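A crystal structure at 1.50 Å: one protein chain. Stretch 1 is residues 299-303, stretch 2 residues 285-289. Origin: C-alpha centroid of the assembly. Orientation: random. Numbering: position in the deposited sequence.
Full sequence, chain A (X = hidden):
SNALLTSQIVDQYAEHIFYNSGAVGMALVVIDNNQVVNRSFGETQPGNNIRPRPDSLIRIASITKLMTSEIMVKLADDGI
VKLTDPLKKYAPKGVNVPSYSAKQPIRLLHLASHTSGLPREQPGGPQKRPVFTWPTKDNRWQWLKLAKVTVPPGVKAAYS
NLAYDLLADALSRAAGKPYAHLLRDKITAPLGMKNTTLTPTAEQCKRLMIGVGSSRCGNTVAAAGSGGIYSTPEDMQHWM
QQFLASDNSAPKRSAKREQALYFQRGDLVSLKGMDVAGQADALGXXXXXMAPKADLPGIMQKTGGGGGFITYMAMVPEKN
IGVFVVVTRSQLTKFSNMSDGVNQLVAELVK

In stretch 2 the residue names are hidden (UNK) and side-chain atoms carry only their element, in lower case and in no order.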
# COMPACT_ATOMS: atom_id res chain seq x y z
N ILE A 299 -13.10 -9.61 0.91
CA ILE A 299 -12.54 -8.29 0.76
C ILE A 299 -11.08 -8.37 0.34
O ILE A 299 -10.30 -9.14 0.91
CB ILE A 299 -12.65 -7.53 2.11
CG1 ILE A 299 -14.12 -7.16 2.40
CG2 ILE A 299 -11.73 -6.28 2.13
CD1 ILE A 299 -14.36 -6.67 3.83
N MSE A 300 -10.72 -7.58 -0.67
CA MSE A 300 -9.34 -7.34 -1.07
C MSE A 300 -8.91 -6.06 -0.38
O MSE A 300 -9.58 -5.03 -0.52
CB MSE A 300 -9.24 -7.15 -2.59
CG MSE A 300 -9.50 -8.39 -3.38
SE MSE A 300 -8.07 -9.69 -3.16
CE MSE A 300 -6.75 -8.86 -4.27
N GLN A 301 -7.79 -6.11 0.33
CA GLN A 301 -7.40 -4.96 1.14
C GLN A 301 -5.90 -4.77 1.30
O GLN A 301 -5.09 -5.65 0.97
CB GLN A 301 -8.12 -5.00 2.51
CG GLN A 301 -7.94 -6.29 3.33
CD GLN A 301 -6.64 -6.34 4.17
OE1 GLN A 301 -5.72 -5.52 4.01
NE2 GLN A 301 -6.58 -7.29 5.08
N LYS A 302 -5.53 -3.58 1.78
CA LYS A 302 -4.15 -3.31 2.19
C LYS A 302 -4.19 -2.28 3.31
O LYS A 302 -4.96 -1.33 3.26
CB LYS A 302 -3.31 -2.75 1.04
CG LYS A 302 -1.84 -2.49 1.44
CD LYS A 302 -1.09 -3.81 1.70
CE LYS A 302 0.30 -3.60 2.33
NZ LYS A 302 0.23 -3.44 3.82
N THR A 303 -3.36 -2.52 4.33
CA THR A 303 -3.23 -1.64 5.48
C THR A 303 -1.95 -0.80 5.36
O THR A 303 -0.99 -1.17 4.67
CB THR A 303 -3.10 -2.47 6.78
OG1 THR A 303 -2.01 -3.39 6.65
CG2 THR A 303 -4.37 -3.26 7.05
N UNK A 285 -0.10 -9.95 -4.50
CA UNK A 285 1.04 -9.09 -4.75
C UNK A 285 0.78 -7.82 -3.94
O UNK A 285 0.22 -6.83 -4.45
c UNK A 285 2.31 -11.06 -6.76
c UNK A 285 1.14 -10.08 -7.12
c UNK A 285 1.14 -9.75 -8.61
c UNK A 285 1.14 -8.80 -6.25
N UNK A 286 1.14 -7.88 -2.66
CA UNK A 286 0.82 -6.82 -1.72
C UNK A 286 -0.60 -6.92 -1.20
O UNK A 286 -0.83 -6.85 -0.00
N UNK A 287 -1.57 -7.04 -2.11
CA UNK A 287 -2.97 -7.23 -1.74
C UNK A 287 -3.12 -8.41 -0.79
O UNK A 287 -2.42 -9.42 -0.92
n UNK A 287 -3.59 -4.86 -5.57
c UNK A 287 -5.34 -3.17 -4.98
c UNK A 287 -3.18 -6.06 -5.02
c UNK A 287 -3.81 -7.50 -2.98
c UNK A 287 -4.85 -5.23 -3.75
c UNK A 287 -4.61 -4.34 -4.81
c UNK A 287 -6.31 -2.89 -4.05
c UNK A 287 -5.84 -4.92 -2.80
c UNK A 287 -3.93 -6.33 -3.88
c UNK A 287 -6.57 -3.75 -2.98
N UNK A 288 -4.06 -8.27 0.13
CA UNK A 288 -4.42 -9.33 1.05
C UNK A 288 -5.90 -9.62 0.89
O UNK A 288 -6.71 -8.68 0.87
c UNK A 288 -4.12 -8.90 2.51
c UNK A 288 -2.62 -8.73 2.71
c UNK A 288 -4.71 -9.93 3.53
N UNK A 289 -6.25 -10.90 0.81
CA UNK A 289 -7.64 -11.29 0.66
C UNK A 289 -8.16 -11.88 1.96
O UNK A 289 -7.51 -12.73 2.57
c UNK A 289 -7.81 -12.32 -0.46
c UNK A 289 -9.49 -14.19 -0.21
o UNK A 289 -13.10 -14.36 -0.85
c UNK A 289 -11.81 -13.88 -0.76
c UNK A 289 -10.79 -14.70 -0.29
c UNK A 289 -11.55 -12.57 -1.11
c UNK A 289 -9.21 -12.87 -0.56
c UNK A 289 -10.25 -12.07 -1.02

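Position 285 carries four side-chain carbons and no other element. The chain forks at the second carbon, and the first carries no branch. The side chain does not reach stretch 1. That pattern is leucine. The backbone O of Leu285 accepts a weak hydrogen bond of 3.0 Å from the backbone N of position 287, which marks a tight turn.

Position 286 has no side-chain atoms. Its O lies 3.5 Å from Lys302 CD, so the lysine methylene packs against this carbonyl oxygen. Its phi is 81°, a positive value that by itself favours glycine. The residue is Gly286.

Position 287 has one carbon leading into fused five- and six-membered rings, which together hold eight carbons and one nitrogen. This is an indole. Its CB lies 3.5 Å from CE of Met300, a selenomethionine, in an apolar contact. The residue is Trp287. Its CA-to-CB bond points sideways relative to stretch 1, and Gln301 N lies at the edge of the ring, near its plane.

Position 288 has three side-chain carbons: one that carries the other two. There is no heteroatom. One of the two outer carbons lies 3.6 Å from Gln301 NE2. The branch at the first carbon identifies valine. In Val288, that outer carbon is CG1. The backbone does more: Val288 N donates to Gln301 O at 2.9 Å, and Gln301 N donates to Val288 O at 2.8 Å.

Position 289 has one carbon, then a single ring of six carbons bearing one oxygen. Its CB is 3.8 Å from Met300 SE. The phenol identifies tyrosine. The centroid of the Tyr289 ring is 5.1 Å from Met300 SE, and the approach is oblique.

The two strands run antiparallel. Gln301 and Val288 form the hydrogen-bonded pair, with both bonds between their backbones. Met300 and Tyr289 form the adjacent non-hydrogen-bonded pair, where the CA atoms come closer, 4.6 Å apart against 5.3 Å for CA of Gln301 and CA of Val288. CA-H...O contacts supplement the bonds: Met300 CA to Val288 O at 3.5 Å, and Tyr289 CA to Ile299 O at 3.4 Å. Side chains alternate between the faces of the sheet. Met300 and Tyr289 share one face, where the selenomethionine also reaches Trp287. Gln301 and Val288 share the other. The paired backbone bonds hold the register, and side-chain contacts add to them on both faces. Together the stretches bury 450 Å², both sides summed.

Stretch 2 (285-289) LGWVY
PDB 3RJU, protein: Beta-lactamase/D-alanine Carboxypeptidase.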